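PDB 4OIF: beta-galactosidase from Geobacillus stearothermophilus, which probably hydrolyses terminal non-reducing beta-D-galactose residues of beta-D-galactosides, as other glycoside hydrolases of family 42 do. Local coordinates for residues Pro60-Tyr65 / Pro94-Gln99; Gly19-Asp24 / Gln34-Leu39; Phe53-Leu58 / Ser127-Lys132; Gln231-Phe236 / Ala275-Val280. All blocks are in the same frame, centred on the assembly; numbering follows the deposited sequence. Where two conformers were deposited one is given.

Contact 1. Residues Pro60-Tyr65 / Pro94-Gln99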
loop_
_atom_site.group_PDB
_atom_site.type_symbol
_atom_site.label_atom_id
_atom_site.label_comp_id
_atom_site.label_asym_id
_atom_site.label_seq_id
_atom_site.Cartn_x
_atom_site.Cartn_y
_atom_site.Cartn_z
ATOM N N PRO A 60 22.674 16.408 30.882
ATOM C CA PRO A 60 21.479 17.179 30.540
ATOM C C PRO A 60 21.787 18.326 29.578
ATOM O O PRO A 60 21.012 18.602 28.663
ATOM C CB PRO A 60 21.000 17.691 31.902
ATOM C CG PRO A 60 22.142 17.534 32.800
ATOM C CD PRO A 60 22.866 16.340 32.335
ATOM N N GLU A 61 22.925 18.974 29.785
ATOM C CA GLU A 61 23.464 19.904 28.806
ATOM C C GLU A 61 24.919 19.540 28.558
ATOM O O GLU A 61 25.508 18.815 29.360
ATOM C CB GLU A 61 23.317 21.344 29.299
ATOM C CG GLU A 61 21.865 21.747 29.457
ATOM C CD GLU A 61 21.679 22.912 30.386
ATOM O OE1 GLU A 61 22.696 23.412 30.924
ATOM O OE2 GLU A 61 20.510 23.321 30.575
ATOM N N GLU A 62 25.499 20.030 27.462
ATOM C CA GLU A 62 26.864 19.649 27.097
ATOM C C GLU A 62 27.881 20.000 28.200
ATOM O O GLU A 62 27.889 21.114 28.727
ATOM C CB GLU A 62 27.261 20.303 25.775
ATOM C CG GLU A 62 28.459 19.642 25.086
ATOM C CD GLU A 62 28.712 20.195 23.701
ATOM O OE1 GLU A 62 27.983 21.124 23.296
ATOM O OE2 GLU A 62 29.630 19.701 23.011
ATOM N N GLY A 63 28.709 19.018 28.569
ATOM C CA GLY A 63 29.766 19.211 29.551
ATOM C C GLY A 63 29.279 19.338 30.982
ATOM O O GLY A 63 30.057 19.594 31.897
ATOM N N VAL A 64 27.979 19.157 31.165
ATOM C CA VAL A 64 27.337 19.287 32.460
ATOM C C VAL A 64 26.789 17.934 32.892
ATOM O O VAL A 64 25.778 17.478 32.363
ATOM C CB VAL A 64 26.193 20.305 32.400
ATOM C CG1 VAL A 64 25.587 20.505 33.767
ATOM C CG2 VAL A 64 26.682 21.618 31.805
ATOM N N TYR A 65 27.441 17.292 33.856
ATOM C CA TYR A 65 27.109 15.904 34.179
ATOM C C TYR A 65 26.326 15.717 35.465
ATOM O O TYR A 65 26.441 16.493 36.418
ATOM C CB TYR A 65 28.380 15.063 34.233
ATOM C CG TYR A 65 29.129 15.105 32.930
ATOM C CD1 TYR A 65 28.695 14.356 31.835
ATOM C CD2 TYR A 65 30.256 15.913 32.780
ATOM C CE1 TYR A 65 29.365 14.410 30.622
ATOM C CE2 TYR A 65 30.941 15.972 31.570
ATOM C CZ TYR A 65 30.491 15.219 30.495
ATOM O OH TYR A 65 31.171 15.265 29.300
ATOM N N PRO A 94 20.974 13.138 22.997
ATOM C CA PRO A 94 20.131 14.237 23.498
ATOM C C PRO A 94 19.784 15.267 22.418
ATOM O O PRO A 94 20.505 15.377 21.423
ATOM C CB PRO A 94 20.996 14.865 24.594
ATOM C CG PRO A 94 21.940 13.753 25.006
ATOM C CD PRO A 94 22.232 13.012 23.753
ATOM N N ALA A 95 18.698 16.015 22.608
ATOM C CA ALA A 95 18.310 17.031 21.633
ATOM C C ALA A 95 19.371 18.149 21.464
ATOM O O ALA A 95 19.518 18.718 20.351
ATOM C CB ALA A 95 16.977 17.620 22.012
ATOM N N TRP A 96 20.128 18.454 22.529
ATOM C CA TRP A 96 21.144 19.514 22.410
ATOM C C TRP A 96 22.197 19.091 21.407
ATOM O O TRP A 96 22.670 19.905 20.609
ATOM C CB TRP A 96 21.800 19.896 23.763
ATOM C CG TRP A 96 22.434 18.798 24.598
ATOM C CD1 TRP A 96 21.895 18.206 25.705
ATOM C CD2 TRP A 96 23.729 18.209 24.429
ATOM N NE1 TRP A 96 22.757 17.272 26.216
ATOM C CE2 TRP A 96 23.891 17.251 25.454
ATOM C CE3 TRP A 96 24.766 18.391 23.508
ATOM C CZ2 TRP A 96 25.040 16.471 25.576
ATOM C CZ3 TRP A 96 25.907 17.617 23.628
ATOM C CH2 TRP A 96 26.035 16.670 24.654
ATOM N N LEU A 97 22.517 17.803 21.419
ATOM C CA LEU A 97 23.563 17.269 20.562
ATOM C C LEU A 97 23.179 17.339 19.090
ATOM O O LEU A 97 23.958 17.803 18.272
ATOM C CB LEU A 97 23.885 15.832 20.964
ATOM C CG LEU A 97 25.326 15.386 20.703
ATOM C CD1 LEU A 97 25.719 14.267 21.667
ATOM C CD2 LEU A 97 25.546 14.966 19.249
ATOM N N SER A 98 21.988 16.867 18.750
ATOM C CA SER A 98 21.491 17.018 17.392
ATOM C C SER A 98 21.493 18.497 17.007
ATOM O O SER A 98 21.854 18.849 15.883
ATOM C CB SER A 98 20.075 16.436 17.244
ATOM O OG SER A 98 20.034 15.055 17.574
ATOM N N GLN A 99 21.105 19.367 17.940
ATOM C CA GLN A 99 20.934 20.770 17.579
ATOM C C GLN A 99 22.260 21.452 17.259
ATOM O O GLN A 99 22.362 22.202 16.292
ATOM C CB GLN A 99 20.213 21.526 18.692
ATOM C CG GLN A 99 19.793 22.932 18.302
ATOM C CD GLN A 99 19.084 23.667 19.432
ATOM O OE1 GLN A 99 19.539 23.665 20.582
ATOM N NE2 GLN A 99 17.961 24.292 19.112
#
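Glu62 crosses one face of the Trp96 indole at about a right angle, and its side chain can be followed outward atom by atom. CB sits over the six-membered ring, 3.9 Å from its centroid, in a CH-pi contact. With chi1 at -162°, CG swings away from the backbone N and reaches the rim, 3.6 Å from Trp96 CZ3. CD is still 3.8 Å from Trp96 CZ3, and the carboxylate plane lies only 18° from that of the indole. The two oxygens then turn to other partners: OE1 forms a salt bridge with Lys100 and OE2 a hydrogen bond with Tyr101. Further along the same face, Glu61 CA makes a second CH-pi contact, 4.1 Å from the centroid of the five-membered ring. Pro94 CB and Leu97 CB back the opposite face, so the indole is sandwiched, while its NE1 is hydrogen-bonded to Glu59 O. Gln205 of a second subunit also packs on Trp96. The type II beta turn from Glu61 to Val64, with Gly63 at positive phi, carries the loop past the ring. This is packing between two successive beta-alpha connections of a TIM barrel, those following strands 47-50 and 83-87.

Contact 2. Residues Gly19-Asp24 / Gln34-Leu39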
loop_
_atom_site.group_PDB
_atom_site.type_symbol
_atom_site.label_atom_id
_atom_site.label_comp_id
_atom_site.label_asym_id
_atom_site.label_seq_id
_atom_site.Cartn_x
_atom_site.Cartn_y
_atom_site.Cartn_z
ATOM N N GLY A 19 16.178 -7.319 33.998
ATOM C CA GLY A 19 16.048 -6.639 32.717
ATOM C C GLY A 19 16.291 -5.129 32.709
ATOM O O GLY A 19 16.884 -4.564 33.631
ATOM N N ASP A 20 15.839 -4.471 31.649
ATOM C CA ASP A 20 16.043 -3.037 31.525
ATOM C C ASP A 20 15.393 -2.287 32.685
ATOM O O ASP A 20 14.203 -2.455 32.980
ATOM C CB ASP A 20 15.492 -2.527 30.193
ATOM C CG ASP A 20 16.360 -2.926 29.005
ATOM O OD1 ASP A 20 16.981 -4.010 29.038
ATOM O OD2 ASP A 20 16.429 -2.146 28.036
ATOM N N TYR A 21 16.186 -1.469 33.358
ATOM C CA TYR A 21 15.683 -0.699 34.487
ATOM C C TYR A 21 15.954 0.782 34.206
ATOM O O TYR A 21 17.095 1.169 33.926
ATOM C CB TYR A 21 16.331 -1.177 35.807
ATOM C CG TYR A 21 15.932 -0.375 37.023
ATOM C CD1 TYR A 21 14.597 -0.110 37.286
ATOM C CD2 TYR A 21 16.886 0.107 37.914
ATOM C CE1 TYR A 21 14.213 0.626 38.382
ATOM C CE2 TYR A 21 16.508 0.850 39.024
ATOM C CZ TYR A 21 15.165 1.107 39.246
ATOM O OH TYR A 21 14.750 1.842 40.336
ATOM N N ASN A 22 14.903 1.600 34.264
ATOM C CA ASN A 22 15.006 3.013 33.877
ATOM C C ASN A 22 14.590 4.009 34.947
ATOM O O ASN A 22 13.649 4.777 34.748
ATOM C CB ASN A 22 14.176 3.262 32.624
ATOM C CG ASN A 22 14.670 2.465 31.448
ATOM O OD1 ASN A 22 15.795 2.660 30.998
ATOM N ND2 ASN A 22 13.842 1.557 30.945
ATOM N N PRO A 23 15.306 4.015 36.080
ATOM C CA PRO A 23 15.014 4.951 37.166
ATOM C C PRO A 23 15.197 6.399 36.731
ATOM O O PRO A 23 14.637 7.290 37.361
ATOM C CB PRO A 23 16.039 4.569 38.241
ATOM C CG PRO A 23 17.171 3.963 37.469
ATOM C CD PRO A 23 16.513 3.217 36.358
ATOM N N ASP A 24 15.953 6.625 35.662
ATOM C CA ASP A 24 16.167 7.976 35.155
ATOM C C ASP A 24 14.844 8.622 34.713
ATOM O O ASP A 24 14.759 9.837 34.545
ATOM C CB ASP A 24 17.198 7.971 34.005
ATOM C CG ASP A 24 16.969 6.839 32.992
ATOM O OD1 ASP A 24 16.804 5.659 33.397
ATOM O OD2 ASP A 24 16.953 7.134 31.776
ATOM N N GLN A 34 12.111 3.508 45.684
ATOM C CA GLN A 34 12.148 2.684 46.880
ATOM C C GLN A 34 11.322 1.416 46.671
ATOM O O GLN A 34 11.738 0.319 47.042
ATOM C CB GLN A 34 11.637 3.473 48.079
ATOM C CG GLN A 34 11.966 2.867 49.424
ATOM C CD GLN A 34 11.795 3.880 50.547
ATOM O OE1 GLN A 34 11.783 5.094 50.309
ATOM N NE2 GLN A 34 11.664 3.389 51.778
ATOM N N ALA A 35 10.162 1.571 46.048
ATOM C CA ALA A 35 9.281 0.439 45.836
ATOM C C ALA A 35 9.941 -0.556 44.891
ATOM O O ALA A 35 9.818 -1.768 45.065
ATOM C CB ALA A 35 7.935 0.904 45.289
ATOM N N ASP A 36 10.655 -0.023 43.904
ATOM C CA ASP A 36 11.409 -0.820 42.946
ATOM C C ASP A 36 12.282 -1.886 43.614
ATOM O O ASP A 36 12.312 -3.030 43.169
ATOM C CB ASP A 36 12.292 0.092 42.080
ATOM C CG ASP A 36 11.535 0.697 40.905
ATOM O OD1 ASP A 36 10.495 0.122 40.513
ATOM O OD2 ASP A 36 11.982 1.742 40.375
ATOM N N LEU A 37 12.984 -1.509 44.679
ATOM C CA LEU A 37 13.929 -2.416 45.319
ATOM C C LEU A 37 13.198 -3.567 46.027
ATOM O O LEU A 37 13.554 -4.752 45.872
ATOM C CB LEU A 37 14.821 -1.635 46.288
ATOM C CG LEU A 37 15.716 -0.542 45.671
ATOM C CD1 LEU A 37 16.505 0.265 46.720
ATOM C CD2 LEU A 37 16.661 -1.140 44.634
ATOM N N GLU A 38 12.160 -3.213 46.776
ATOM C CA GLU A 38 11.308 -4.181 47.458
ATOM C C GLU A 38 10.700 -5.157 46.459
ATOM O O GLU A 38 10.716 -6.378 46.665
ATOM C CB GLU A 38 10.206 -3.458 48.243
ATOM C CG GLU A 38 10.751 -2.499 49.306
ATOM C CD GLU A 38 9.802 -1.368 49.662
ATOM O OE1 GLU A 38 8.687 -1.304 49.097
ATOM O OE2 GLU A 38 10.188 -0.524 50.504
ATOM N N LEU A 39 10.187 -4.626 45.357
ATOM C CA LEU A 39 9.551 -5.481 44.357
ATOM C C LEU A 39 10.590 -6.334 43.620
ATOM O O LEU A 39 10.302 -7.438 43.155
ATOM C CB LEU A 39 8.741 -4.646 43.372
ATOM C CG LEU A 39 7.661 -3.768 44.002
ATOM C CD1 LEU A 39 6.545 -3.447 42.998
ATOM C CD2 LEU A 39 7.100 -4.381 45.277
#
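Asp36 OD1 is gripped by two donors, Arg363 NE in a salt bridge and Trp362 NE1 in a hydrogen bond, while OD2 of the same carboxylate takes the phenol of Tyr21. The setting is the first beta-alpha-beta unit of the TIM barrel, strand 16-21, helix 30-42 and strand 47-50, and the bond ties the strand to the helix that packs outside it. Tyr21 OH donates to Asp36 OD2 over 2.8 Å. It meets that oxygen on its anti side, 32° out of the carboxylate plane. Seen from the tyrosine, the oxygen lies at the ring edge, close to the ring plane, and Tyr21 CE1 is 3.2 Å from Asp36 OD2. The ring and the carboxylate stand almost perpendicular, 85° apart. With CG trans to the backbone N (chi1 176°), the ring extends from the strand far enough for OH to meet Asp36 OD2. Both residues are buried, and the nearby arginine is likely to keep the aspartate ionised. A phenylalanine at Tyr21 would probably leave OD2 of this buried carboxylate without its phenolic donor and the strand less firmly tied to the helix. Leu33 and Met40 of helix 30-42 also pack on Tyr21, and the ring of Trp362 meets it nearly at right angles. Over the centre of one tyrosine face sits Pro23 CD, 3.4 Å above the plane.

Contact 3. Residues Phe53-Leu58 / Ser127-Lys132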
loop_
_atom_site.group_PDB
_atom_site.type_symbol
_atom_site.label_atom_id
_atom_site.label_comp_id
_atom_site.label_asym_id
_atom_site.label_seq_id
_atom_site.Cartn_x
_atom_site.Cartn_y
_atom_site.Cartn_z
ATOM N N PHE A 53 19.082 4.444 27.624
ATOM C CA PHE A 53 18.708 5.702 27.011
ATOM C C PHE A 53 18.871 6.852 27.989
ATOM O O PHE A 53 18.066 7.786 28.005
ATOM C CB PHE A 53 17.277 5.620 26.487
ATOM C CG PHE A 53 17.076 4.509 25.500
ATOM C CD1 PHE A 53 17.570 4.621 24.206
ATOM C CD2 PHE A 53 16.433 3.345 25.868
ATOM C CE1 PHE A 53 17.408 3.598 23.286
ATOM C CE2 PHE A 53 16.266 2.315 24.953
ATOM C CZ PHE A 53 16.762 2.440 23.660
ATOM N N ALA A 54 19.946 6.803 28.772
ATOM C CA ALA A 54 20.125 7.734 29.884
ATOM C C ALA A 54 21.087 8.897 29.612
ATOM O O ALA A 54 21.477 9.604 30.549
ATOM C CB ALA A 54 20.584 6.972 31.099
ATOM N N TRP A 55 21.442 9.117 28.348
ATOM C CA TRP A 55 22.398 10.169 28.007
ATOM C C TRP A 55 21.925 11.540 28.494
ATOM O O TRP A 55 22.663 12.284 29.152
ATOM C CB TRP A 55 22.647 10.203 26.495
ATOM C CG TRP A 55 23.942 10.902 26.113
ATOM C CD1 TRP A 55 24.602 11.861 26.828
ATOM C CD2 TRP A 55 24.727 10.679 24.932
ATOM N NE1 TRP A 55 25.740 12.256 26.164
ATOM C CE2 TRP A 55 25.845 11.542 25.001
ATOM C CE3 TRP A 55 24.592 9.836 23.822
ATOM C CZ2 TRP A 55 26.819 11.585 24.008
ATOM C CZ3 TRP A 55 25.566 9.879 22.838
ATOM C CH2 TRP A 55 26.666 10.746 22.938
ATOM N N SER A 56 20.681 11.860 28.175
ATOM C CA SER A 56 20.114 13.136 28.549
ATOM C C SER A 56 20.027 13.273 30.073
ATOM O O SER A 56 20.021 14.383 30.594
ATOM C CB SER A 56 18.740 13.297 27.896
ATOM O OG SER A 56 17.976 14.294 28.531
ATOM N N ALA A 57 19.973 12.152 30.788
ATOM C CA ALA A 57 19.950 12.192 32.248
ATOM C C ALA A 57 21.357 12.304 32.811
ATOM O O ALA A 57 21.553 12.818 33.909
ATOM C CB ALA A 57 19.259 10.957 32.810
ATOM N N LEU A 58 22.326 11.793 32.059
ATOM C CA LEU A 58 23.720 11.813 32.471
ATOM C C LEU A 58 24.383 13.136 32.092
ATOM O O LEU A 58 25.234 13.651 32.816
ATOM C CB LEU A 58 24.476 10.650 31.832
ATOM C CG LEU A 58 24.066 9.278 32.354
ATOM C CD1 LEU A 58 24.671 8.176 31.504
ATOM C CD2 LEU A 58 24.532 9.167 33.791
ATOM N N SER A 127 32.411 11.999 12.891
ATOM C CA SER A 127 33.528 11.937 13.826
ATOM C C SER A 127 33.108 12.504 15.173
ATOM O O SER A 127 33.604 12.074 16.235
ATOM C CB SER A 127 34.747 12.688 13.285
ATOM O OG SER A 127 34.452 14.046 13.044
ATOM N N VAL A 128 32.180 13.450 15.128
ATOM C CA VAL A 128 31.685 14.074 16.333
ATOM C C VAL A 128 30.941 13.057 17.197
ATOM O O VAL A 128 31.168 12.980 18.406
ATOM C CB VAL A 128 30.774 15.253 15.994
ATOM C CG1 VAL A 128 29.895 15.623 17.189
ATOM C CG2 VAL A 128 31.610 16.423 15.523
ATOM N N TYR A 129 30.077 12.255 16.583
ATOM C CA TYR A 129 29.293 11.323 17.368
ATOM C C TYR A 129 30.178 10.194 17.901
ATOM O O TYR A 129 29.999 9.731 19.034
ATOM C CB TYR A 129 28.122 10.761 16.556
ATOM C CG TYR A 129 27.065 10.222 17.469
ATOM C CD1 TYR A 129 26.495 11.036 18.447
ATOM C CD2 TYR A 129 26.663 8.898 17.396
ATOM C CE1 TYR A 129 25.539 10.549 19.311
ATOM C CE2 TYR A 129 25.700 8.402 18.256
ATOM C CZ TYR A 129 25.145 9.229 19.212
ATOM O OH TYR A 129 24.181 8.734 20.063
ATOM N N ARG A 130 31.144 9.772 17.094
ATOM C CA ARG A 130 32.119 8.775 17.525
ATOM C C ARG A 130 32.897 9.261 18.749
ATOM O O ARG A 130 33.059 8.521 19.737
ATOM C CB ARG A 130 33.067 8.424 16.371
ATOM C CG ARG A 130 32.440 7.460 15.383
ATOM C CD ARG A 130 33.239 7.302 14.105
ATOM N NE ARG A 130 32.565 6.371 13.195
ATOM C CZ ARG A 130 32.938 5.109 12.999
ATOM N NH1 ARG A 130 33.998 4.623 13.632
ATOM N NH2 ARG A 130 32.262 4.338 12.156
ATOM N N GLU A 131 33.327 10.521 18.701
ATOM C CA GLU A 131 34.053 11.118 19.820
ATOM C C GLU A 131 33.205 11.336 21.084
ATOM O O GLU A 131 33.659 11.036 22.191
ATOM C CB GLU A 131 34.688 12.438 19.381
ATOM C CG GLU A 131 35.898 12.227 18.473
ATOM C CD GLU A 131 36.429 13.512 17.848
ATOM O OE1 GLU A 131 36.091 14.611 18.345
ATOM O OE2 GLU A 131 37.187 13.413 16.851
ATOM N N LYS A 132 31.987 11.844 20.934
ATOM C CA LYS A 132 31.151 12.091 22.102
ATOM C C LYS A 132 30.711 10.780 22.763
ATOM O O LYS A 132 30.724 10.673 24.014
ATOM C CB LYS A 132 29.945 12.946 21.723
ATOM C CG LYS A 132 30.315 14.365 21.273
ATOM C CD LYS A 132 29.761 15.425 22.217
ATOM C CE LYS A 132 30.277 16.823 21.866
ATOM N NZ LYS A 132 31.739 17.024 22.165
#
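Trp55 and Tyr129 form the aromatic part of this contact. Their side chains run past each other in opposite directions, and the planes, 30° apart, are slid so far that the rings barely overlap; the Tyr129 centroid is 5.7 Å from that of the Trp55 six-membered ring. What touches is one corner of each: Trp55 CZ3 lies 3.6 Å from Tyr129 CE1. The phenol oxygen comes in at the indole edge, near its plane, with Tyr129 OH 3.3 Å from Trp55 CZ3. Tyr129 arrives there because chi1, at -159°, carries its ring away from the backbone N and across to the indole.

The aliphatic part is looser. Lys132 CB stands 4.1 Å from Trp55 CZ2, and in one of its two conformers the lysine chain crosses the tryptophan at about a right angle before leading away.

Polar groups find their bonds outside the pair. Tyr129 OH is hydrogen-bonded to Ser90 O, and Trp55 NE1 to Glu59 OE1, so both buried rings have their polar atoms satisfied and their rotation restrained.

In the barrel, short helix 55-58 follows strand 47-50, and helix 127-144 comes between strands 83-87 and 150-154 in the chain. Thr133 and Ile136 of that long helix also pack on Trp55, as do Pro94, just before helix 95-100, and Ser197 of a second subunit.

Contact 4. Residues Gln231-Phe236 / Ala275-Val280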
loop_
_atom_site.group_PDB
_atom_site.type_symbol
_atom_site.label_atom_id
_atom_site.label_comp_id
_atom_site.label_asym_id
_atom_site.label_seq_id
_atom_site.Cartn_x
_atom_site.Cartn_y
_atom_site.Cartn_z
ATOM N N GLN A 231 30.763 -0.533 8.856
ATOM C CA GLN A 231 30.817 0.779 9.440
ATOM C C GLN A 231 30.117 0.796 10.801
ATOM O O GLN A 231 30.562 1.500 11.735
ATOM C CB GLN A 231 30.208 1.809 8.473
ATOM C CG GLN A 231 30.460 3.260 8.874
ATOM C CD GLN A 231 31.883 3.732 8.733
ATOM O OE1 GLN A 231 32.834 3.002 9.001
ATOM N NE2 GLN A 231 32.040 4.987 8.320
ATOM N N THR A 232 29.062 -0.011 10.926
ATOM C CA THR A 232 28.409 -0.203 12.224
ATOM C C THR A 232 29.379 -0.828 13.246
ATOM O O THR A 232 29.536 -0.321 14.366
ATOM C CB THR A 232 27.153 -1.084 12.083
ATOM O OG1 THR A 232 26.179 -0.383 11.313
ATOM C CG2 THR A 232 26.556 -1.416 13.428
ATOM N N ILE A 233 30.054 -1.905 12.840
ATOM C CA ILE A 233 31.026 -2.569 13.705
ATOM C C ILE A 233 32.175 -1.636 14.090
ATOM O O ILE A 233 32.567 -1.571 15.254
ATOM C CB ILE A 233 31.601 -3.815 13.050
ATOM C CG1 ILE A 233 30.494 -4.842 12.836
ATOM C CG2 ILE A 233 32.703 -4.410 13.916
ATOM C CD1 ILE A 233 31.004 -6.182 12.272
ATOM N N SER A 234 32.693 -0.895 13.118
ATOM C CA SER A 234 33.707 0.131 13.371
ATOM C C SER A 234 33.234 1.151 14.429
ATOM O O SER A 234 34.011 1.527 15.336
ATOM C CB SER A 234 34.077 0.836 12.061
ATOM O OG SER A 234 34.693 2.095 12.286
ATOM N N PHE A 235 31.971 1.581 14.322
ATOM C CA PHE A 235 31.397 2.474 15.330
ATOM C C PHE A 235 31.415 1.820 16.697
ATOM O O PHE A 235 31.738 2.460 17.707
ATOM C CB PHE A 235 29.966 2.869 14.974
ATOM C CG PHE A 235 29.374 3.920 15.885
ATOM C CD1 PHE A 235 28.798 3.570 17.102
ATOM C CD2 PHE A 235 29.373 5.263 15.512
ATOM C CE1 PHE A 235 28.252 4.545 17.945
ATOM C CE2 PHE A 235 28.820 6.241 16.344
ATOM C CZ PHE A 235 28.261 5.877 17.567
ATOM N N PHE A 236 31.043 0.545 16.727
ATOM C CA PHE A 236 31.049 -0.223 17.967
ATOM C C PHE A 236 32.446 -0.284 18.621
ATOM O O PHE A 236 32.593 -0.112 19.833
ATOM C CB PHE A 236 30.534 -1.637 17.688
ATOM C CG PHE A 236 30.887 -2.638 18.745
ATOM C CD1 PHE A 236 30.060 -2.824 19.846
ATOM C CD2 PHE A 236 32.036 -3.410 18.634
ATOM C CE1 PHE A 236 30.379 -3.755 20.830
ATOM C CE2 PHE A 236 32.363 -4.343 19.615
ATOM C CZ PHE A 236 31.535 -4.515 20.716
ATOM N N ALA A 275 29.482 -10.971 15.587
ATOM C CA ALA A 275 29.694 -11.880 16.714
ATOM C C ALA A 275 31.167 -11.999 17.092
ATOM O O ALA A 275 31.509 -12.126 18.277
ATOM C CB ALA A 275 29.121 -13.247 16.394
ATOM N N LYS A 276 32.028 -11.965 16.075
ATOM C CA LYS A 276 33.474 -12.016 16.281
ATOM C C LYS A 276 33.977 -10.847 17.130
ATOM O O LYS A 276 35.061 -10.919 17.693
ATOM C CB LYS A 276 34.218 -12.018 14.948
ATOM C CG LYS A 276 33.860 -13.143 13.979
ATOM C CD LYS A 276 34.763 -13.079 12.754
ATOM C CE LYS A 276 34.167 -13.822 11.574
ATOM N NZ LYS A 276 33.707 -15.163 12.008
ATOM N N HIS A 277 33.192 -9.778 17.225
ATOM C CA HIS A 277 33.622 -8.592 17.963
ATOM C C HIS A 277 33.057 -8.530 19.380
ATOM O O HIS A 277 33.401 -7.636 20.142
ATOM C CB HIS A 277 33.236 -7.319 17.196
ATOM C CG HIS A 277 33.883 -7.216 15.849
ATOM N ND1 HIS A 277 34.984 -6.420 15.609
ATOM C CD2 HIS A 277 33.604 -7.837 14.676
ATOM C CE1 HIS A 277 35.342 -6.541 14.343
ATOM N NE2 HIS A 277 34.520 -7.392 13.754
ATOM N N LEU A 278 32.204 -9.485 19.732
ATOM C CA LEU A 278 31.563 -9.486 21.041
ATOM C C LEU A 278 32.125 -10.576 21.951
ATOM O O LEU A 278 32.653 -11.578 21.471
ATOM C CB LEU A 278 30.056 -9.671 20.883
ATOM C CG LEU A 278 29.331 -8.665 19.986
ATOM C CD1 LEU A 278 27.861 -9.066 19.847
ATOM C CD2 LEU A 278 29.455 -7.249 20.530
ATOM N N ASP A 279 32.022 -10.376 23.263
ATOM C CA ASP A 279 32.445 -11.407 24.211
ATOM C C ASP A 279 31.337 -12.441 24.334
ATOM O O ASP A 279 31.597 -13.633 24.475
ATOM C CB ASP A 279 32.770 -10.810 25.590
ATOM C CG ASP A 279 33.943 -9.851 25.547
ATOM O OD1 ASP A 279 34.849 -10.058 24.704
ATOM O OD2 ASP A 279 33.960 -8.890 26.353
ATOM N N VAL A 280 30.099 -11.966 24.266
ATOM C CA VAL A 280 28.944 -12.824 24.453
ATOM C C VAL A 280 27.784 -12.314 23.586
ATOM O O VAL A 280 27.617 -11.104 23.390
ATOM C CB VAL A 280 28.546 -12.912 25.971
ATOM C CG1 VAL A 280 28.320 -11.536 26.550
ATOM C CG2 VAL A 280 27.332 -13.817 26.187
#
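Ile233 CG2 sits squarely over the imidazole of His277, 3.3 Å from the ring centroid and 6° off its normal, a close CH-pi contact. It joins helix 218-246 of the TIM barrel to the loop that leads into strand 282-284. The isoleucine torsion explains the fit: with chi1 at -64°, CG2 is the branch trans to the backbone N, and it points at the ring. A second tight point lies deeper, where Phe236 CZ is 3.4 Å from Leu278 CD2. There the core continues, since Ile252 packs on Phe236, and Thr254 and Phe256 on Leu278, all three from strand 252-259.

Elsewhere the fit slackens: Ile233 CD1 reaches only the rim of the imidazole, 3.9 Å from His277 CD2. Solvent is nearer on the loop side. His277 is partly exposed, though Ile233 tightly covers one face of its ring, and its neighbour Lys276 is exposed, its NZ in a salt bridge with Glu462. The imidazole is nevertheless held in its rotation, because ND1 is hydrogen-bonded to Glu237 OE2 on helix 218-246. Replaced by an alanine, His277 would lose its ring, which is likely to leave Glu237 OE2 without this partner and open a gap over Ile233 CG2. The loop carbonyl also bears on the phenylalanine, with His277 O 3.5 Å from Phe236 CE2.

How the contacts relate
All four contacts belong to the barrel domain. Contacts 1 and 3 are neighbours, centres about 8 Å apart, with contact 1 nested in the loop that contact 3 closes; Leu97 CD1 lies 3.7 Å from Trp55 CZ2, and both contacts touch a second subunit. Contact 3 also meets contact 2, and contact 4, where Arg130 NH1 is 2.9 Å from Ser234 OG, a probable hydrogen bond. The side chain of Tyr129 in contact 3 is about 9 Å from the zinc ion held by four cysteines. Side chain to side chain, Tyr21 of contact 2 is about 11 Å from Glu322, the predicted nucleophile, and Leu278 of contact 4 about 12 Å from Glu158, the predicted proton donor.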